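Local coordinates for undecaprenyl Pyrophosphate Synthase (Helicobacter pylori, PDB 2D2R) that catalyses the magnesium-dependent condensation of isopentenyl diphosphate units onto farnesyl diphosphate to make undecaprenyl diphosphate, the lipid carrier precursor for cell-wall synthesis, at the interface of chains A and B. Numbering follows the deposited sequence. Chains: chain A/B, Undecaprenyl Pyrophosphate Synthase.

Contact 1: the interface of chains A and B. Residues chain A 171, 185, 203-204, 207; chain B 146, 200, 203.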
# COMPACT_ATOMS: atom_id res chain seq x y z
N GLU A 171 6.50 -14.03 7.97
CA GLU A 171 5.36 -13.60 7.16
C GLU A 171 4.07 -14.39 7.38
O GLU A 171 3.00 -13.84 7.61
CB GLU A 171 5.67 -13.60 5.63
CG GLU A 171 6.89 -12.82 5.18
CD GLU A 171 7.04 -12.75 3.65
OE1 GLU A 171 8.18 -12.50 3.20
OE2 GLU A 171 6.04 -12.93 2.89
N GLU A 185 -6.21 -12.55 0.16
CA GLU A 185 -5.57 -11.26 0.01
C GLU A 185 -6.45 -10.40 -0.88
O GLU A 185 -7.39 -10.87 -1.56
CB GLU A 185 -4.17 -11.40 -0.62
CG GLU A 185 -3.14 -12.12 0.26
CD GLU A 185 -2.86 -11.40 1.61
OE1 GLU A 185 -2.13 -10.38 1.64
OE2 GLU A 185 -3.36 -11.88 2.65
N LEU A 203 -2.54 -2.20 3.98
CA LEU A 203 -1.24 -2.09 3.28
C LEU A 203 -0.64 -3.48 2.99
O LEU A 203 -0.27 -3.82 1.87
CB LEU A 203 -0.31 -1.24 4.11
CG LEU A 203 -0.82 0.18 4.44
CD1 LEU A 203 0.14 0.93 5.42
CD2 LEU A 203 -0.86 0.97 3.17
N TRP A 204 -0.62 -4.31 4.02
CA TRP A 204 -0.10 -5.65 3.90
C TRP A 204 -0.93 -6.50 2.98
O TRP A 204 -0.38 -7.15 2.11
CB TRP A 204 -0.04 -6.28 5.29
CG TRP A 204 0.43 -7.73 5.31
CD1 TRP A 204 -0.30 -8.86 4.94
CD2 TRP A 204 1.68 -8.20 5.79
NE1 TRP A 204 0.44 -9.99 5.18
CE2 TRP A 204 1.65 -9.61 5.72
CE3 TRP A 204 2.83 -7.57 6.31
CZ2 TRP A 204 2.73 -10.40 6.12
CZ3 TRP A 204 3.88 -8.34 6.71
CH2 TRP A 204 3.83 -9.75 6.62
N SER A 207 -0.69 -5.90 -1.00
CA SER A 207 0.66 -5.80 -1.58
C SER A 207 0.70 -6.06 -3.09
O SER A 207 1.60 -5.55 -3.81
CB SER A 207 1.63 -6.78 -0.89
OG SER A 207 1.15 -8.11 -1.09
N LYS B 146 6.93 -7.25 2.90
CA LYS B 146 6.51 -8.24 3.89
C LYS B 146 7.74 -8.83 4.53
O LYS B 146 7.76 -8.96 5.76
CB LYS B 146 5.64 -9.36 3.28
CG LYS B 146 4.33 -8.90 2.71
CD LYS B 146 3.37 -10.13 2.34
CE LYS B 146 1.95 -9.63 2.01
NZ LYS B 146 1.01 -10.74 1.72
N ASN B 200 4.51 -5.08 -3.38
CA ASN B 200 5.24 -5.37 -2.17
C ASN B 200 6.47 -4.47 -1.97
O ASN B 200 7.51 -4.91 -1.53
CB ASN B 200 5.58 -6.90 -2.24
CG ASN B 200 6.13 -7.42 -0.95
OD1 ASN B 200 5.73 -6.97 0.13
ND2 ASN B 200 7.05 -8.41 -1.03
N LEU B 203 5.39 -0.70 1.44
CA LEU B 203 3.98 -0.63 1.83
C LEU B 203 3.80 0.24 3.09
O LEU B 203 2.93 1.10 3.13
CB LEU B 203 3.45 -2.05 2.09
CG LEU B 203 3.62 -3.03 0.92
CD1 LEU B 203 3.22 -4.48 1.36
CD2 LEU B 203 2.77 -2.56 -0.25
O HOH W 1 8.43 -10.01 1.10
O HOH W 2 0.93 -12.68 3.68
O HOH W 3 -0.97 -9.38 -0.40

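Contact 2: the interface of chains A and B. Residues chain A 198, 203, 206, 211; chain B 198, 203, 206, 211.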
# COMPACT_ATOMS: atom_id res chain seq x y z
N LEU A 198 -3.18 5.49 -0.38
CA LEU A 198 -3.75 4.27 0.24
C LEU A 198 -4.40 4.60 1.58
O LEU A 198 -5.26 3.86 2.09
CB LEU A 198 -2.67 3.24 0.55
CG LEU A 198 -1.88 2.93 -0.69
CD1 LEU A 198 -0.56 2.21 -0.24
CD2 LEU A 198 -2.71 2.04 -1.57
N LEU A 203 -2.54 -2.20 3.98
CA LEU A 203 -1.24 -2.09 3.28
C LEU A 203 -0.64 -3.48 2.99
O LEU A 203 -0.27 -3.82 1.87
CB LEU A 203 -0.31 -1.24 4.11
CG LEU A 203 -0.82 0.18 4.44
CD1 LEU A 203 0.14 0.93 5.42
CD2 LEU A 203 -0.86 0.97 3.17
N SER A 206 -2.94 -5.70 0.55
CA SER A 206 -3.08 -5.22 -0.82
C SER A 206 -1.68 -5.16 -1.49
O SER A 206 -1.55 -4.47 -2.48
CB SER A 206 -3.69 -3.79 -0.78
OG SER A 206 -4.91 -3.77 0.02
N LEU A 211 -4.83 -1.64 -8.39
CA LEU A 211 -5.30 -0.38 -7.84
C LEU A 211 -6.15 0.36 -8.84
O LEU A 211 -5.79 0.50 -10.02
CB LEU A 211 -4.09 0.51 -7.43
CG LEU A 211 -3.03 -0.15 -6.54
CD1 LEU A 211 -1.83 0.82 -6.12
CD2 LEU A 211 -3.78 -0.59 -5.26
N LEU B 198 1.28 -2.08 -6.16
CA LEU B 198 2.44 -1.65 -5.32
C LEU B 198 3.58 -2.65 -5.33
O LEU B 198 4.72 -2.33 -4.98
CB LEU B 198 2.00 -1.46 -3.87
CG LEU B 198 0.71 -0.64 -3.74
CD1 LEU B 198 -0.05 -0.86 -2.33
CD2 LEU B 198 1.17 0.81 -3.93
N LEU B 203 5.39 -0.70 1.44
CA LEU B 203 3.98 -0.63 1.83
C LEU B 203 3.80 0.24 3.09
O LEU B 203 2.93 1.10 3.13
CB LEU B 203 3.45 -2.05 2.09
CG LEU B 203 3.62 -3.03 0.92
CD1 LEU B 203 3.22 -4.48 1.36
CD2 LEU B 203 2.77 -2.56 -0.25
N SER B 206 4.87 3.95 2.60
CA SER B 206 4.06 4.72 1.63
C SER B 206 2.63 4.85 2.10
O SER B 206 1.76 5.12 1.29
CB SER B 206 4.05 3.99 0.27
OG SER B 206 5.40 3.78 -0.16
N LEU B 211 0.07 8.61 -4.88
CA LEU B 211 0.45 7.60 -5.88
C LEU B 211 0.35 8.15 -7.27
O LEU B 211 -0.61 8.81 -7.58
CB LEU B 211 -0.45 6.34 -5.78
CG LEU B 211 -0.55 5.72 -4.36
CD1 LEU B 211 -1.70 4.75 -4.28
CD2 LEU B 211 0.73 5.13 -3.98
O HOH W 4 -0.65 5.98 -0.38
O HOH W 5 -0.83 -3.33 -4.92

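Contact 3: the interface of chains A and B. Residues chain A 146, 198-200, 203; chain B 204, 207-208.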
# COMPACT_ATOMS: atom_id res chain seq x y z
N LYS A 146 -1.02 0.48 10.02
CA LYS A 146 0.11 0.41 10.90
C LYS A 146 -0.30 -0.07 12.27
O LYS A 146 0.41 -0.83 12.90
CB LYS A 146 0.80 1.76 11.03
CG LYS A 146 1.53 2.12 9.80
CD LYS A 146 2.30 3.44 10.04
CE LYS A 146 3.17 3.77 8.78
NZ LYS A 146 4.01 4.95 9.07
N LEU A 198 -3.18 5.49 -0.38
CA LEU A 198 -3.75 4.27 0.24
C LEU A 198 -4.40 4.60 1.58
O LEU A 198 -5.26 3.86 2.09
CB LEU A 198 -2.67 3.24 0.55
CG LEU A 198 -1.88 2.93 -0.69
CD1 LEU A 198 -0.56 2.21 -0.24
CD2 LEU A 198 -2.71 2.04 -1.57
N SER A 199 -3.94 5.70 2.16
CA SER A 199 -4.44 6.12 3.45
C SER A 199 -4.40 5.07 4.55
O SER A 199 -5.40 4.89 5.27
CB SER A 199 -5.86 6.68 3.28
OG SER A 199 -5.74 7.97 2.68
N ASN A 200 -3.27 4.39 4.70
CA ASN A 200 -3.07 3.44 5.82
C ASN A 200 -4.17 2.36 5.91
O ASN A 200 -4.63 2.00 6.97
CB ASN A 200 -3.03 4.30 7.09
CG ASN A 200 -2.46 3.58 8.27
OD1 ASN A 200 -1.64 2.67 8.16
ND2 ASN A 200 -2.93 3.98 9.46
N LEU A 203 -2.54 -2.20 3.98
CA LEU A 203 -1.24 -2.09 3.28
C LEU A 203 -0.64 -3.48 2.99
O LEU A 203 -0.27 -3.82 1.87
CB LEU A 203 -0.31 -1.24 4.11
CG LEU A 203 -0.82 0.18 4.44
CD1 LEU A 203 0.14 0.93 5.42
CD2 LEU A 203 -0.86 0.97 3.17
N TRP B 204 4.59 -0.01 4.14
CA TRP B 204 4.48 0.73 5.40
C TRP B 204 4.85 2.16 5.26
O TRP B 204 4.16 3.07 5.75
CB TRP B 204 5.43 0.08 6.41
CG TRP B 204 5.54 0.74 7.72
CD1 TRP B 204 6.27 1.85 8.02
CD2 TRP B 204 4.93 0.30 8.95
NE1 TRP B 204 6.17 2.14 9.40
CE2 TRP B 204 5.36 1.19 9.98
CE3 TRP B 204 4.05 -0.78 9.28
CZ2 TRP B 204 4.96 1.04 11.31
CZ3 TRP B 204 3.65 -0.93 10.59
CH2 TRP B 204 4.11 -0.03 11.61
N SER B 207 2.37 4.59 3.39
CA SER B 207 0.99 4.64 3.90
C SER B 207 0.11 5.84 3.48
O SER B 207 -1.15 5.68 3.27
CB SER B 207 1.02 4.59 5.43
OG SER B 207 -0.34 4.36 5.81
N TYR B 208 0.73 7.03 3.40
CA TYR B 208 -0.00 8.23 3.02
C TYR B 208 0.68 8.91 1.82
O TYR B 208 0.45 10.08 1.53
CB TYR B 208 -0.10 9.26 4.17
CG TYR B 208 -0.95 8.78 5.34
CD1 TYR B 208 -2.34 8.80 5.27
CD2 TYR B 208 -0.36 8.27 6.47
CE1 TYR B 208 -3.10 8.30 6.31
CE2 TYR B 208 -1.11 7.76 7.49
CZ TYR B 208 -2.47 7.78 7.41
OH TYR B 208 -3.19 7.24 8.46

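Contact 1: the interface of chains A and B
This is a two-fold homodimer interface, and here a long lysine from chain B is laid across a tryptophan of chain A, holding the two subunits together by packing and by charge. B:Lys146, in helix 145-158, runs extended over one face of the A:Trp204 indole: CG sits 3.8 Å from the centroid of the six-membered ring and CE 3.7 Å from that of the five-membered ring. The indole reaches its place with CG anti to the backbone N (chi1 177°). Past the ring, the terminal amine nitrogen NZ forms a salt bridge to the carboxylate oxygen OE1 of A:Glu185, 3.2 Å away, meeting it from above the carboxylate plane. Water 2 ties the same NZ to the indole NE1, and water 3 ties it to A:Glu185 OE1 and the hydroxyl OG of A:Ser207. At the root of the lysine, the A:Glu171 side chain crosses it at about a right angle, with OE2 3.6 Å from B:Lys146 CB. Within chain B, the amide oxygen OD1 of B:Asn200 takes the backbone N of B:Lys146 on an in-plane lone pair at 3.0 Å, which probably steadies the start of helix 145-158. B:Asn200 N donates a hydrogen bond across to A:Ser207 O (3.0 Å). B:Leu203 CD1 packs on A:Ser207 CB (3.6 Å) and on A:Leu203 O, while A:Leu203 CD1 meets B:Leu203 O (3.6 Å). Together these contacts join B:Lys146 to A:Glu171, A:Glu185 and the 203-207 loop, supporting the homodimer.

Contact 2: the interface of chains A and B
Across the dimer, A:Leu198 and B:Leu198 reach toward each other tip to tip, their CD1 methyls 3.7 Å apart. In this cis-prenyltransferase of the UPP synthase family, Leu198 belongs to an Arg-Leu-Ser segment, so a loop that probably takes part in substrate binding also packs against the partner subunit. Each Leu198 is then crossed at about a right angle by Leu211 of the other chain, from strand 210-213. On one side A:Leu211 brings its CD1 branch to 3.7 Å from B:Leu198 CD2, and the CG of B:Leu198 is nearly as near. The twin is slightly slacker, with B:Leu211 CD1 4.0 Å from A:Leu198 CD2. Both Leu198 side chains have CG anti to the carbonyl carbon (chi1 -55° in A and -47° in B), which directs the branch point to the partner; chi2 then sorts the methyls, CD1 mainly toward the partner's CD1 and CD2 toward the crossing leucine, though A:Leu198 CD2 also comes to 4.0 Å from B:Leu198 CD1. The CD1 methyls also lie near the backbone carbonyl of the opposing Ser206, B:Leu198 CD1 being 3.9 Å from A:Ser206 O. Beside this apolar packing run two water bridges. A:Leu198 N points almost straight at water 4 (2.6 Å, 169° at H), which also reaches B:Ser206 O, and water 5 does the reverse, joining B:Leu198 N to A:Ser206 O at 2.8 Å from that oxygen.

Contact 3: the interface of chains A and B
One face of the B:Trp204 indole carries A:Lys146, whose CG stands 3.6 Å from the centroid of the six-membered ring and whose CE stands 3.5 Å from that of the five-membered ring. The lysine stays extended beyond CG, with CG anti to its own carbonyl carbon (chi1 -72°), and crosses the tryptophan side chain at about a right angle, bringing CE to 3.3 Å from B:Trp204 O. The second flat group, the B:Tyr208 phenol, has the backbone N of A:Asn200 above one face, offset toward the rim. The A:Asn200 amide plane is turned 52° from the phenol, and A:Asn200 CB lies 3.5 Å from B:Tyr208 CZ, while A:Ser199 CA packs near CE1. Between the rings, the backbone N of A:Asn200 donates to B:Ser207 O at 2.9 Å, tilted 31° from the carbonyl plane. The placing of the B:Ser207 hydroxyl, and with it a weak bond to A:Asn200 OD1, is doubtful. Within chain A, A:Asn200 OD1 accepts the backbone N of A:Lys146 (2.9 Å), tilted from the carbonyl plane. In the fold, the patch sets the start of helix 145-158 and the 198-203 loop of chain A against the 204-208 loop of chain B, which leads into strand 210-213.

The three contacts form one continuous stretch of the two-fold interface: between centres of C-alpha atoms, contacts 1 and 2 are about 9 Å apart, contacts 1 and 3 about 10 Å, and contacts 2 and 3 about 7 Å. A:Leu203 belongs to all three, B:Leu203 to contacts 1 and 2, and A:Leu198 to contacts 2 and 3. Contacts 1 and 3 repeat the Lys146-Trp204 and Asn200-Ser207 pairings with the chains exchanged, flanking the leucines of contact 2. Because A:Leu198 and A:Ser199, inferred substrate-binding residues, lie in contacts 2 and 3, dimerisation may help shape the substrate-binding loop.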